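Local coordinates for cellobiose 2-epimerase (Caldibacillus thermoamylovorans, PDB 5ZHB), which catalyses the epimerisation at C2 of the reducing-end sugar of cellobiose and probably of related beta-1,4-linked disaccharides, at residues 272-277 against 321-326; 279-284 against 326-331; 283-286 against 290-293; 310-315 against 333-338. All blocks are in the same frame, centred on the assembly; numbering follows the deposited sequence.

In the fold
All four contacts lie in one region of the (alpha/alpha)6 barrel, well out from the centre of the chain. Interactions 1 and 2 both start from helix 267-283 and reach helix 306-323 and helix 326-343 in turn; they are half-buried, and each sets the carbon chain of a lysine against its neighbours. Interaction 4, between 310-315 and 333-338, joins these same two later helices to each other and is wholly buried and apolar. Interaction 3, in the loop after helix 267-283, is buried too but differs in being mainly backbone hydrogen bonding. Its Leu291 reaches into both neighbours, touching Ile280 of interaction 2 and Ala312 and Ile335 of interaction 4.

Interaction 1 of 4, residues 272-277 against 321-326; sequences MVIDIA and EKTKDE
A small apolar contact between two helices of the (alpha/alpha)6 barrel joins Val273 and Ile274, on helix 267-283, to Lys322 and Thr323 in the last turn of helix 306-323. No hydrogen bond crosses it; carbon meets carbon throughout. Lys322 does most of the reaching. Its chain runs straight out as far as CD and then bends, so that CD lies 3.9 Å from Ile274 CG1 and 4.1 Å from Val273 CG1. The lysine passes the valine at about a right angle and the isoleucine at a slant. A long side chain suits this place because its methylenes can cover the two branched residues while the ammonium group travels on to a charge: Lys322 NZ forms a salt bridge with Asp256 of helix 245-262, a third helix that also touches Val273. Polar and apolar needs are thus met by different parts of one residue. Thr323 likewise divides its branches. Its methyl CG2 turns to the isoleucine, whereas OG1, flanked by its own backbone N and C (chi1 68°), stays with its own chain, where it is hydrogen-bonded to Ala319 O and accepts from Asp325 N at 3.1 Å. That second bond closes an ST turn where the chain leaves the helix through Lys324, which has positive phi. Asp325 then serves as N-cap of the next helix, with OD1 accepting from Lys327 N and OD2 hydrogen-bonded to Tyr278 OH of the first helix. Beside this turn, Ile274 and Thr323 lie alongside each other, pointing opposite ways, and their CG2 methyls come within 3.8 Å.

Interaction 2 of 4, residues 279-284 against 326-331; sequences NIEKKG and EKFLKA
Glu281 carries this contact, reaching from helix 267-283 to three residues of 326-331. Its CB comes first, 4.0 Å from Phe328 CE1 and oblique to the ring. CG continues outward, anti to the backbone N (chi1 -173°), and lies 4.4 Å from Ala331 CB, a methyl small enough to let the glutamate chain pass close to helix 326-343. A bend at chi2 then turns the carboxylate against the methylenes of Lys327, and the two side chains run nearly perpendicular. There OE1 lies 3.4 Å from Lys327 CG, while OE2 is 3.5 Å from Lys327 CD. The ammonium group makes no direct bond to the carboxylate: Lys327 NZ stays 4.7 Å from Glu281 OE2, so any attraction between the opposite charges is probably long-range. Glutamate suits this half-buried place, since its methylenes pack against Phe328 and Ala331 while its charge stays beside the exposed lysine. The two short helical segments run 11.1 Å apart at an angle of 58°, a spacing that long side chains bridge. Helix 306-323 fills in beside them: its Phe316 touches both Glu281 and Ala331, and its Thr323 touches Phe328, whose ring also meets Tyr278 of helix 267-283.

Interaction 3 of 4, residues 283-286 against 290-293; sequences KGVL and SLAY
Two backbone hydrogen bonds join Gly284 and Leu286 to Ala292 and Ser290, folding the loop after helix 267-283 back on itself in a single antiparallel beta bridge between Val285 and Leu291. This is the tight part of the contact. Ala292 N gives to Gly284 O at 3.1 Å, and Leu286 N gives to Ser290 O at 2.7 Å with a nearly straight N-H...O angle of 174°. Each acceptor also receives a CA-H...O contact, from Leu291 and Val285 respectively, so both carbonyls are well supplied. Glycine suits position 284, where a CB would crowd Ile280 CG2 and also lie close to Leu291, whose branched end touches Ala312 of helix 306-323 and Ile335 of helix 326-343. The side-chain contacts are looser. Val285, partly exposed, has CG2 4.2 Å from Leu291 CG. Leu286, also partly exposed, lies across the bridged backbones, its CD1 3.8 Å from Ala292 N, and touches Tyr302 and Arg304 of strand 299-305. The hydroxyl of Ser290 is hydrogen-bonded to Asp288 OD1 and Arg304 NE, suiting a small polar residue to this buried turn, and Leu286 CD1 rests 3.7 Å from Ser290 OG.

Interaction 4 of 4, residues 310-315 against 333-338; sequences VEAMVG and ERIWDY
Apolar packing dominates where Ala312 and Met313 of helix 306-323 meet Ile335 and Trp336 of helix 326-343, consecutive helices of the (alpha/alpha)6 barrel. These short segments run nearly antiparallel, at 156°, with axes 9.6 Å apart. Ile335 divides its branches between two partners: CD1 touches Ala312 CB at 3.8 Å, and CG2, set anti to the backbone N, meets Met313 CG at 3.6 Å as the two side chains run alongside in opposite senses. Alanine suits its place because its short methyl admits the long arm of the isoleucine. A second kind of contact involves sulfur. Met313 SD lies 3.9 Å from Trp336 CB and 5.4 Å from the centroid of the indole six-membered ring, an oblique Met-aromatic contact. The bend at chi3 (-72°) swings CE to the same ring, 4.1 Å from Trp336 CE3. Polar bonding is left to an outside partner: Trp336 NE1 is hydrogen-bonded to Glu7 OE1. Aromatic neighbours complete the surroundings, Phe8 meeting the Trp336 ring edge-to-face and Phe380 of helix 375-387 touching Met313. With no hydrogen bond or charge pair between the segments, the buried join rests on shape and dispersion, to which the flexible, polarisable thioether is well fitted.

Interaction 1 of 4, residues 272-277 against 321-326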
loop_
_atom_site.group_PDB
_atom_site.type_symbol
_atom_site.label_atom_id
_atom_site.label_comp_id
_atom_site.label_asym_id
_atom_site.label_seq_id
_atom_site.Cartn_x
_atom_site.Cartn_y
_atom_site.Cartn_z
ATOM N N MET A 272 -3.657 -4.989 -20.162
ATOM C CA MET A 272 -4.157 -4.015 -19.205
ATOM C C MET A 272 -2.982 -3.399 -18.429
ATOM O O MET A 272 -2.917 -2.193 -18.312
ATOM C CB MET A 272 -5.203 -4.614 -18.249
ATOM C CG MET A 272 -5.599 -3.677 -17.109
ATOM S SD MET A 272 -6.838 -4.445 -16.040
ATOM C CE MET A 272 -5.946 -5.878 -15.448
ATOM N N VAL A 273 -2.078 -4.216 -17.905
ATOM C CA VAL A 273 -0.941 -3.725 -17.142
ATOM C C VAL A 273 -0.190 -2.658 -17.944
ATOM O O VAL A 273 0.149 -1.589 -17.429
ATOM C CB VAL A 273 -0.079 -4.939 -16.748
ATOM C CG1 VAL A 273 1.331 -4.549 -16.282
ATOM C CG2 VAL A 273 -0.782 -5.759 -15.668
ATOM N N ILE A 274 0.010 -2.936 -19.248
ATOM C CA ILE A 274 0.845 -2.096 -20.077
ATOM C C ILE A 274 0.094 -0.815 -20.397
ATOM O O ILE A 274 0.649 0.266 -20.262
ATOM C CB ILE A 274 1.308 -2.880 -21.324
ATOM C CG1 ILE A 274 2.217 -4.023 -20.937
ATOM C CG2 ILE A 274 1.986 -1.978 -22.360
ATOM C CD1 ILE A 274 2.313 -5.124 -21.989
ATOM N N ASP A 275 -1.200 -0.939 -20.747
ATOM C CA ASP A 275 -2.001 0.203 -21.172
ATOM C C ASP A 275 -2.197 1.220 -20.043
ATOM O O ASP A 275 -2.206 2.436 -20.272
ATOM C CB ASP A 275 -3.314 -0.281 -21.776
ATOM C CG ASP A 275 -3.178 -1.009 -23.118
ATOM O OD1 ASP A 275 -2.070 -0.983 -23.700
ATOM O OD2 ASP A 275 -4.159 -1.633 -23.540
ATOM N N ILE A 276 -2.387 0.723 -18.814
ATOM C CA ILE A 276 -2.464 1.612 -17.667
ATOM C C ILE A 276 -1.167 2.426 -17.576
ATOM O O ILE A 276 -1.204 3.641 -17.417
ATOM C CB ILE A 276 -2.762 0.828 -16.370
ATOM C CG1 ILE A 276 -4.187 0.209 -16.356
ATOM C CG2 ILE A 276 -2.537 1.692 -15.129
ATOM C CD1 ILE A 276 -4.319 -0.925 -15.353
ATOM N N ALA A 277 -0.012 1.771 -17.675
ATOM C CA ALA A 277 1.258 2.464 -17.503
ATOM C C ALA A 277 1.458 3.550 -18.563
ATOM O O ALA A 277 1.807 4.695 -18.251
ATOM C CB ALA A 277 2.377 1.469 -17.464
ATOM N N GLU A 321 10.426 -2.741 -18.272
ATOM C CA GLU A 321 10.815 -4.140 -18.381
ATOM C C GLU A 321 9.971 -4.859 -19.447
ATOM O O GLU A 321 10.485 -5.648 -20.220
ATOM C CB GLU A 321 10.795 -4.847 -17.018
ATOM C CG GLU A 321 11.947 -4.464 -16.091
ATOM C CD GLU A 321 12.006 -5.188 -14.749
ATOM O OE1 GLU A 321 11.131 -4.952 -13.913
ATOM O OE2 GLU A 321 12.935 -5.965 -14.494
ATOM N N LYS A 322 8.676 -4.568 -19.539
ATOM C CA LYS A 322 7.822 -5.273 -20.483
ATOM C C LYS A 322 7.864 -4.664 -21.886
ATOM O O LYS A 322 7.517 -5.340 -22.857
ATOM C CB LYS A 322 6.355 -5.264 -20.046
ATOM C CG LYS A 322 6.083 -5.850 -18.686
ATOM C CD LYS A 322 4.590 -5.820 -18.364
ATOM C CE LYS A 322 3.867 -7.130 -18.388
ATOM N NZ LYS A 322 4.521 -8.140 -17.535
ATOM N N THR A 323 8.186 -3.382 -22.012
ATOM C CA THR A 323 8.070 -2.724 -23.304
ATOM C C THR A 323 9.425 -2.318 -23.883
ATOM O O THR A 323 9.472 -2.005 -25.073
ATOM C CB THR A 323 7.165 -1.504 -23.164
ATOM O OG1 THR A 323 7.881 -0.582 -22.346
ATOM C CG2 THR A 323 5.790 -1.869 -22.628
ATOM N N LYS A 324 10.482 -2.248 -23.051
ATOM C CA LYS A 324 11.777 -1.680 -23.424
ATOM C C LYS A 324 11.628 -0.283 -24.016
ATOM O O LYS A 324 12.459 0.177 -24.803
ATOM C CB LYS A 324 12.488 -2.566 -24.447
ATOM C CG LYS A 324 12.877 -3.942 -23.939
ATOM C CD LYS A 324 13.692 -3.935 -22.654
ATOM C CE LYS A 324 13.919 -5.301 -22.111
ATOM N NZ LYS A 324 14.417 -6.226 -23.138
ATOM N N ASP A 325 10.573 0.408 -23.606
ATOM C CA ASP A 325 10.302 1.741 -24.094
ATOM C C ASP A 325 10.957 2.745 -23.157
ATOM O O ASP A 325 10.505 2.922 -22.026
ATOM C CB ASP A 325 8.817 1.928 -24.309
ATOM C CG ASP A 325 8.374 3.238 -24.928
ATOM O OD1 ASP A 325 9.191 4.180 -24.981
ATOM O OD2 ASP A 325 7.206 3.295 -25.339
ATOM N N GLU A 326 12.015 3.389 -23.677
ATOM C CA GLU A 326 12.822 4.350 -22.943
ATOM C C GLU A 326 11.985 5.455 -22.283
ATOM O O GLU A 326 12.444 6.005 -21.302
ATOM C CB GLU A 326 13.838 5.000 -23.894
ATOM C CG GLU A 326 14.873 4.021 -24.435
ATOM C CD GLU A 326 15.964 3.618 -23.462
ATOM O OE1 GLU A 326 16.139 2.400 -23.216
ATOM O OE2 GLU A 326 16.657 4.537 -22.972
#

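Interaction 2 of 4, residues 279-284 against 326-331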
loop_
_atom_site.group_PDB
_atom_site.type_symbol
_atom_site.label_atom_id
_atom_site.label_comp_id
_atom_site.label_asym_id
_atom_site.label_seq_id
_atom_site.Cartn_x
_atom_site.Cartn_y
_atom_site.Cartn_z
ATOM N N ASN A 279 -1.001 5.020 -20.046
ATOM C CA ASN A 279 -2.023 6.013 -19.795
ATOM C C ASN A 279 -1.526 7.024 -18.757
ATOM O O ASN A 279 -1.751 8.245 -18.869
ATOM C CB ASN A 279 -3.329 5.328 -19.373
ATOM C CG ASN A 279 -4.489 6.283 -19.362
ATOM O OD1 ASN A 279 -4.747 6.955 -20.369
ATOM N ND2 ASN A 279 -5.130 6.455 -18.217
ATOM N N ILE A 280 -0.892 6.506 -17.691
ATOM C CA ILE A 280 -0.517 7.385 -16.594
ATOM C C ILE A 280 0.723 8.190 -16.996
ATOM O O ILE A 280 0.839 9.340 -16.594
ATOM C CB ILE A 280 -0.351 6.611 -15.268
ATOM C CG1 ILE A 280 -1.670 5.902 -14.865
ATOM C CG2 ILE A 280 0.158 7.557 -14.184
ATOM C CD1 ILE A 280 -2.846 6.832 -14.630
ATOM N N GLU A 281 1.616 7.606 -17.805
ATOM C CA GLU A 281 2.769 8.342 -18.328
ATOM C C GLU A 281 2.264 9.567 -19.097
ATOM O O GLU A 281 2.817 10.659 -18.971
ATOM C CB GLU A 281 3.706 7.406 -19.093
ATOM C CG GLU A 281 5.038 8.005 -19.562
ATOM C CD GLU A 281 4.986 9.067 -20.673
ATOM O OE1 GLU A 281 5.933 9.849 -20.858
ATOM O OE2 GLU A 281 3.975 9.131 -21.371
ATOM N N LYS A 282 1.173 9.396 -19.862
ATOM C CA LYS A 282 0.669 10.454 -20.723
ATOM C C LYS A 282 -0.234 11.417 -19.965
ATOM O O LYS A 282 -0.270 12.605 -20.273
ATOM C CB LYS A 282 -0.140 9.870 -21.892
ATOM C CG LYS A 282 -0.717 10.892 -22.879
ATOM C CD LYS A 282 -1.746 10.294 -23.834
ATOM C CE LYS A 282 -1.229 9.093 -24.560
ATOM N NZ LYS A 282 -2.195 8.535 -25.511
ATOM N N LYS A 283 -1.020 10.913 -19.012
ATOM C CA LYS A 283 -2.069 11.738 -18.438
ATOM C C LYS A 283 -1.742 12.237 -17.029
ATOM O O LYS A 283 -2.274 13.271 -16.628
ATOM C CB LYS A 283 -3.369 10.935 -18.514
ATOM C CG LYS A 283 -3.851 10.705 -19.967
ATOM C CD LYS A 283 -5.195 10.002 -20.042
ATOM C CE LYS A 283 -5.657 9.724 -21.449
ATOM N NZ LYS A 283 -6.761 8.767 -21.379
ATOM N N GLY A 284 -0.857 11.543 -16.299
ATOM C CA GLY A 284 -0.586 11.855 -14.900
ATOM C C GLY A 284 0.684 12.686 -14.677
ATOM O O GLY A 284 0.775 13.396 -13.681
ATOM N N GLU A 326 12.015 3.389 -23.677
ATOM C CA GLU A 326 12.822 4.350 -22.943
ATOM C C GLU A 326 11.985 5.455 -22.283
ATOM O O GLU A 326 12.444 6.005 -21.302
ATOM C CB GLU A 326 13.838 5.000 -23.894
ATOM C CG GLU A 326 14.873 4.021 -24.435
ATOM C CD GLU A 326 15.964 3.618 -23.462
ATOM O OE1 GLU A 326 16.139 2.400 -23.216
ATOM O OE2 GLU A 326 16.657 4.537 -22.972
ATOM N N LYS A 327 10.829 5.831 -22.863
ATOM C CA LYS A 327 9.866 6.764 -22.291
ATOM C C LYS A 327 9.653 6.509 -20.785
ATOM O O LYS A 327 9.560 7.440 -19.975
ATOM C CB LYS A 327 8.545 6.553 -23.025
ATOM C CG LYS A 327 7.537 7.680 -22.930
ATOM C CD LYS A 327 6.149 7.327 -23.465
ATOM C CE LYS A 327 6.052 7.150 -24.948
ATOM N NZ LYS A 327 5.995 8.462 -25.596
ATOM N N PHE A 328 9.615 5.228 -20.405
ATOM C CA PHE A 328 9.336 4.845 -19.025
ATOM C C PHE A 328 10.569 5.087 -18.155
ATOM O O PHE A 328 10.429 5.495 -17.007
ATOM C CB PHE A 328 8.892 3.382 -18.990
ATOM C CG PHE A 328 7.488 3.142 -19.518
ATOM C CD1 PHE A 328 6.395 3.850 -19.023
ATOM C CD2 PHE A 328 7.265 2.246 -20.562
ATOM C CE1 PHE A 328 5.120 3.638 -19.514
ATOM C CE2 PHE A 328 5.988 2.058 -21.079
ATOM C CZ PHE A 328 4.907 2.762 -20.546
ATOM N N LEU A 329 11.764 4.785 -18.694
ATOM C CA LEU A 329 13.018 5.021 -18.007
ATOM C C LEU A 329 13.178 6.508 -17.774
ATOM O O LEU A 329 13.475 6.948 -16.667
ATOM C CB LEU A 329 14.242 4.500 -18.751
ATOM C CG LEU A 329 15.039 3.387 -18.072
ATOM C CD1 LEU A 329 16.348 3.209 -18.845
ATOM C CD2 LEU A 329 15.317 3.694 -16.610
ATOM N N LYS A 330 12.994 7.285 -18.835
ATOM C CA LYS A 330 13.045 8.725 -18.678
ATOM C C LYS A 330 12.069 9.171 -17.587
ATOM O O LYS A 330 12.355 10.115 -16.856
ATOM C CB LYS A 330 12.689 9.510 -19.942
ATOM C CG LYS A 330 13.197 10.944 -19.965
ATOM C CD LYS A 330 14.722 11.041 -20.058
ATOM C CE LYS A 330 15.460 11.212 -18.752
ATOM N NZ LYS A 330 15.830 12.612 -18.498
ATOM N N ALA A 331 10.889 8.555 -17.512
ATOM C CA ALA A 331 9.877 9.045 -16.581
ATOM C C ALA A 331 10.366 8.820 -15.146
ATOM O O ALA A 331 10.158 9.693 -14.293
ATOM C CB ALA A 331 8.520 8.393 -16.820
#

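Interaction 3 of 4, residues 283-286 against 290-293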
loop_
_atom_site.group_PDB
_atom_site.type_symbol
_atom_site.label_atom_id
_atom_site.label_comp_id
_atom_site.label_asym_id
_atom_site.label_seq_id
_atom_site.Cartn_x
_atom_site.Cartn_y
_atom_site.Cartn_z
ATOM N N LYS A 283 -1.020 10.913 -19.012
ATOM C CA LYS A 283 -2.069 11.738 -18.438
ATOM C C LYS A 283 -1.742 12.237 -17.029
ATOM O O LYS A 283 -2.274 13.271 -16.628
ATOM C CB LYS A 283 -3.369 10.935 -18.514
ATOM C CG LYS A 283 -3.851 10.705 -19.967
ATOM C CD LYS A 283 -5.195 10.002 -20.042
ATOM C CE LYS A 283 -5.657 9.724 -21.449
ATOM N NZ LYS A 283 -6.761 8.767 -21.379
ATOM N N GLY A 284 -0.857 11.543 -16.299
ATOM C CA GLY A 284 -0.586 11.855 -14.900
ATOM C C GLY A 284 0.684 12.686 -14.677
ATOM O O GLY A 284 0.775 13.396 -13.681
ATOM N N VAL A 285 1.674 12.566 -15.566
ATOM C CA VAL A 285 2.955 13.228 -15.398
ATOM C C VAL A 285 2.871 14.703 -15.805
ATOM O O VAL A 285 2.417 15.039 -16.894
ATOM C CB VAL A 285 4.008 12.473 -16.212
ATOM C CG1 VAL A 285 5.346 13.191 -16.217
ATOM C CG2 VAL A 285 4.157 11.051 -15.693
ATOM N N LEU A 286 3.341 15.583 -14.925
ATOM C CA LEU A 286 3.315 17.021 -15.153
ATOM C C LEU A 286 4.563 17.459 -15.913
ATOM O O LEU A 286 5.476 16.669 -16.115
ATOM C CB LEU A 286 3.227 17.656 -13.768
ATOM C CG LEU A 286 1.974 17.271 -12.982
ATOM C CD1 LEU A 286 1.890 17.865 -11.585
ATOM C CD2 LEU A 286 0.755 17.681 -13.838
ATOM N N SER A 290 6.896 15.268 -12.339
ATOM C CA SER A 290 6.217 14.771 -11.138
ATOM C C SER A 290 4.833 14.244 -11.518
ATOM O O SER A 290 4.366 14.483 -12.626
ATOM C CB SER A 290 6.155 15.845 -10.051
ATOM O OG SER A 290 5.192 16.860 -10.308
ATOM N N LEU A 291 4.144 13.555 -10.599
ATOM C CA LEU A 291 2.767 13.144 -10.859
ATOM C C LEU A 291 1.777 13.935 -10.027
ATOM O O LEU A 291 1.954 14.105 -8.824
ATOM C CB LEU A 291 2.539 11.667 -10.583
ATOM C CG LEU A 291 3.004 10.763 -11.713
ATOM C CD1 LEU A 291 4.470 10.523 -11.551
ATOM C CD2 LEU A 291 2.184 9.517 -11.753
ATOM N N ALA A 292 0.695 14.353 -10.697
ATOM C CA ALA A 292 -0.476 14.898 -10.056
ATOM C C ALA A 292 -1.119 13.834 -9.175
ATOM O O ALA A 292 -0.782 12.656 -9.278
ATOM C CB ALA A 292 -1.465 15.400 -11.109
ATOM N N TYR A 293 -2.104 14.260 -8.374
ATOM C CA TYR A 293 -2.749 13.369 -7.419
ATOM C C TYR A 293 -4.044 12.779 -7.969
ATOM O O TYR A 293 -4.218 11.562 -7.999
ATOM C CB TYR A 293 -2.970 14.155 -6.122
ATOM C CG TYR A 293 -3.587 13.347 -4.998
ATOM C CD1 TYR A 293 -3.126 12.071 -4.673
ATOM C CD2 TYR A 293 -4.658 13.856 -4.283
ATOM C CE1 TYR A 293 -3.694 11.345 -3.635
ATOM C CE2 TYR A 293 -5.245 13.133 -3.265
ATOM C CZ TYR A 293 -4.766 11.877 -2.948
ATOM O OH TYR A 293 -5.386 11.203 -1.941
#

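Interaction 4 of 4, residues 310-315 against 333-338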
loop_
_atom_site.group_PDB
_atom_site.type_symbol
_atom_site.label_atom_id
_atom_site.label_comp_id
_atom_site.label_asym_id
_atom_site.label_seq_id
_atom_site.Cartn_x
_atom_site.Cartn_y
_atom_site.Cartn_z
ATOM N N VAL A 310 6.422 7.444 -5.750
ATOM C CA VAL A 310 7.208 6.221 -5.726
ATOM C C VAL A 310 6.486 5.061 -6.437
ATOM O O VAL A 310 7.139 4.205 -7.004
ATOM C CB VAL A 310 7.605 5.790 -4.296
ATOM C CG1 VAL A 310 8.292 6.917 -3.544
ATOM C CG2 VAL A 310 6.455 5.234 -3.482
ATOM N N GLU A 311 5.166 4.954 -6.303
ATOM C CA GLU A 311 4.418 3.946 -7.056
ATOM C C GLU A 311 4.589 4.187 -8.557
ATOM O O GLU A 311 4.642 3.238 -9.324
ATOM C CB GLU A 311 2.939 3.889 -6.688
ATOM C CG GLU A 311 2.698 3.407 -5.256
ATOM C CD GLU A 311 3.238 2.056 -4.881
ATOM O OE1 GLU A 311 3.411 1.237 -5.804
ATOM O OE2 GLU A 311 3.528 1.819 -3.662
ATOM N N ALA A 312 4.630 5.441 -8.986
ATOM C CA ALA A 312 4.865 5.724 -10.405
ATOM C C ALA A 312 6.257 5.239 -10.823
ATOM O O ALA A 312 6.427 4.649 -11.900
ATOM C CB ALA A 312 4.667 7.196 -10.675
ATOM N N MET A 313 7.263 5.439 -9.961
ATOM C CA MET A 313 8.610 4.973 -10.303
ATOM C C MET A 313 8.607 3.456 -10.460
ATOM O O MET A 313 9.177 2.924 -11.419
ATOM C CB MET A 313 9.691 5.440 -9.310
ATOM C CG MET A 313 10.034 6.900 -9.477
ATOM S SD MET A 313 11.306 7.567 -8.375
ATOM C CE MET A 313 10.513 7.635 -6.759
ATOM N N VAL A 314 7.916 2.728 -9.576
ATOM C CA VAL A 314 7.945 1.281 -9.672
ATOM C C VAL A 314 7.164 0.848 -10.924
ATOM O O VAL A 314 7.634 0.023 -11.696
ATOM C CB VAL A 314 7.450 0.568 -8.399
ATOM C CG1 VAL A 314 7.429 -0.950 -8.567
ATOM C CG2 VAL A 314 8.306 0.963 -7.194
ATOM N N GLY A 315 5.964 1.390 -11.108
ATOM C CA GLY A 315 5.083 0.925 -12.158
ATOM C C GLY A 315 5.679 1.246 -13.523
ATOM O O GLY A 315 5.594 0.428 -14.423
ATOM N N GLU A 333 13.497 8.517 -14.124
ATOM C CA GLU A 333 14.607 9.391 -13.788
ATOM C C GLU A 333 14.081 10.756 -13.360
ATOM O O GLU A 333 14.563 11.310 -12.382
ATOM C CB GLU A 333 15.577 9.500 -14.980
ATOM C CG GLU A 333 16.353 8.221 -15.281
ATOM C CD GLU A 333 17.150 8.193 -16.601
ATOM O OE1 GLU A 333 17.269 9.252 -17.257
ATOM O OE2 GLU A 333 17.643 7.108 -16.994
ATOM N N ARG A 334 13.091 11.310 -14.077
ATOM C CA ARG A 334 12.603 12.641 -13.787
ATOM C C ARG A 334 11.784 12.685 -12.491
ATOM O O ARG A 334 11.840 13.667 -11.755
ATOM C CB ARG A 334 11.738 13.193 -14.923
ATOM C CG ARG A 334 12.553 13.350 -16.200
ATOM C CD ARG A 334 11.644 13.774 -17.347
ATOM N NE ARG A 334 11.299 15.183 -17.183
ATOM C CZ ARG A 334 10.133 15.781 -17.383
ATOM N NH1 ARG A 334 9.045 15.113 -17.729
ATOM N NH2 ARG A 334 10.059 17.080 -17.199
ATOM N N ILE A 335 11.023 11.631 -12.187
ATOM C CA ILE A 335 10.349 11.600 -10.894
ATOM C C ILE A 335 11.405 11.603 -9.788
ATOM O O ILE A 335 11.246 12.288 -8.781
ATOM C CB ILE A 335 9.423 10.377 -10.751
ATOM C CG1 ILE A 335 8.335 10.366 -11.824
ATOM C CG2 ILE A 335 8.818 10.327 -9.339
ATOM C CD1 ILE A 335 7.703 8.998 -11.990
ATOM N N TRP A 336 12.449 10.795 -9.949
ATOM C CA TRP A 336 13.441 10.689 -8.904
ATOM C C TRP A 336 14.110 12.034 -8.646
ATOM O O TRP A 336 14.263 12.447 -7.493
ATOM C CB TRP A 336 14.465 9.625 -9.248
ATOM C CG TRP A 336 15.522 9.472 -8.189
ATOM C CD1 TRP A 336 16.866 9.482 -8.407
ATOM C CD2 TRP A 336 15.336 9.230 -6.781
ATOM N NE1 TRP A 336 17.536 9.291 -7.232
ATOM C CE2 TRP A 336 16.630 9.111 -6.219
ATOM C CE3 TRP A 336 14.229 9.099 -5.934
ATOM C CZ2 TRP A 336 16.841 8.869 -4.867
ATOM C CZ3 TRP A 336 14.448 8.850 -4.583
ATOM C CH2 TRP A 336 15.731 8.724 -4.070
ATOM N N ASP A 337 14.469 12.754 -9.713
ATOM C CA ASP A 337 15.018 14.092 -9.547
ATOM C C ASP A 337 14.082 15.025 -8.803
ATOM O O ASP A 337 14.519 15.819 -7.973
ATOM C CB ASP A 337 15.324 14.776 -10.868
ATOM C CG ASP A 337 16.792 14.643 -11.213
ATOM O OD1 ASP A 337 17.619 15.122 -10.390
ATOM O OD2 ASP A 337 17.083 14.003 -12.245
ATOM N N TYR A 338 12.801 15.001 -9.168
ATOM C CA TYR A 338 11.828 15.805 -8.460
ATOM C C TYR A 338 11.823 15.437 -6.970
ATOM O O TYR A 338 11.798 16.329 -6.110
ATOM C CB TYR A 338 10.430 15.593 -9.033
ATOM C CG TYR A 338 9.396 16.437 -8.324
ATOM C CD1 TYR A 338 9.065 17.715 -8.759
ATOM C CD2 TYR A 338 8.744 15.935 -7.204
ATOM C CE1 TYR A 338 8.135 18.488 -8.079
ATOM C CE2 TYR A 338 7.846 16.709 -6.509
ATOM C CZ TYR A 338 7.526 17.977 -6.947
ATOM O OH TYR A 338 6.604 18.662 -6.215
#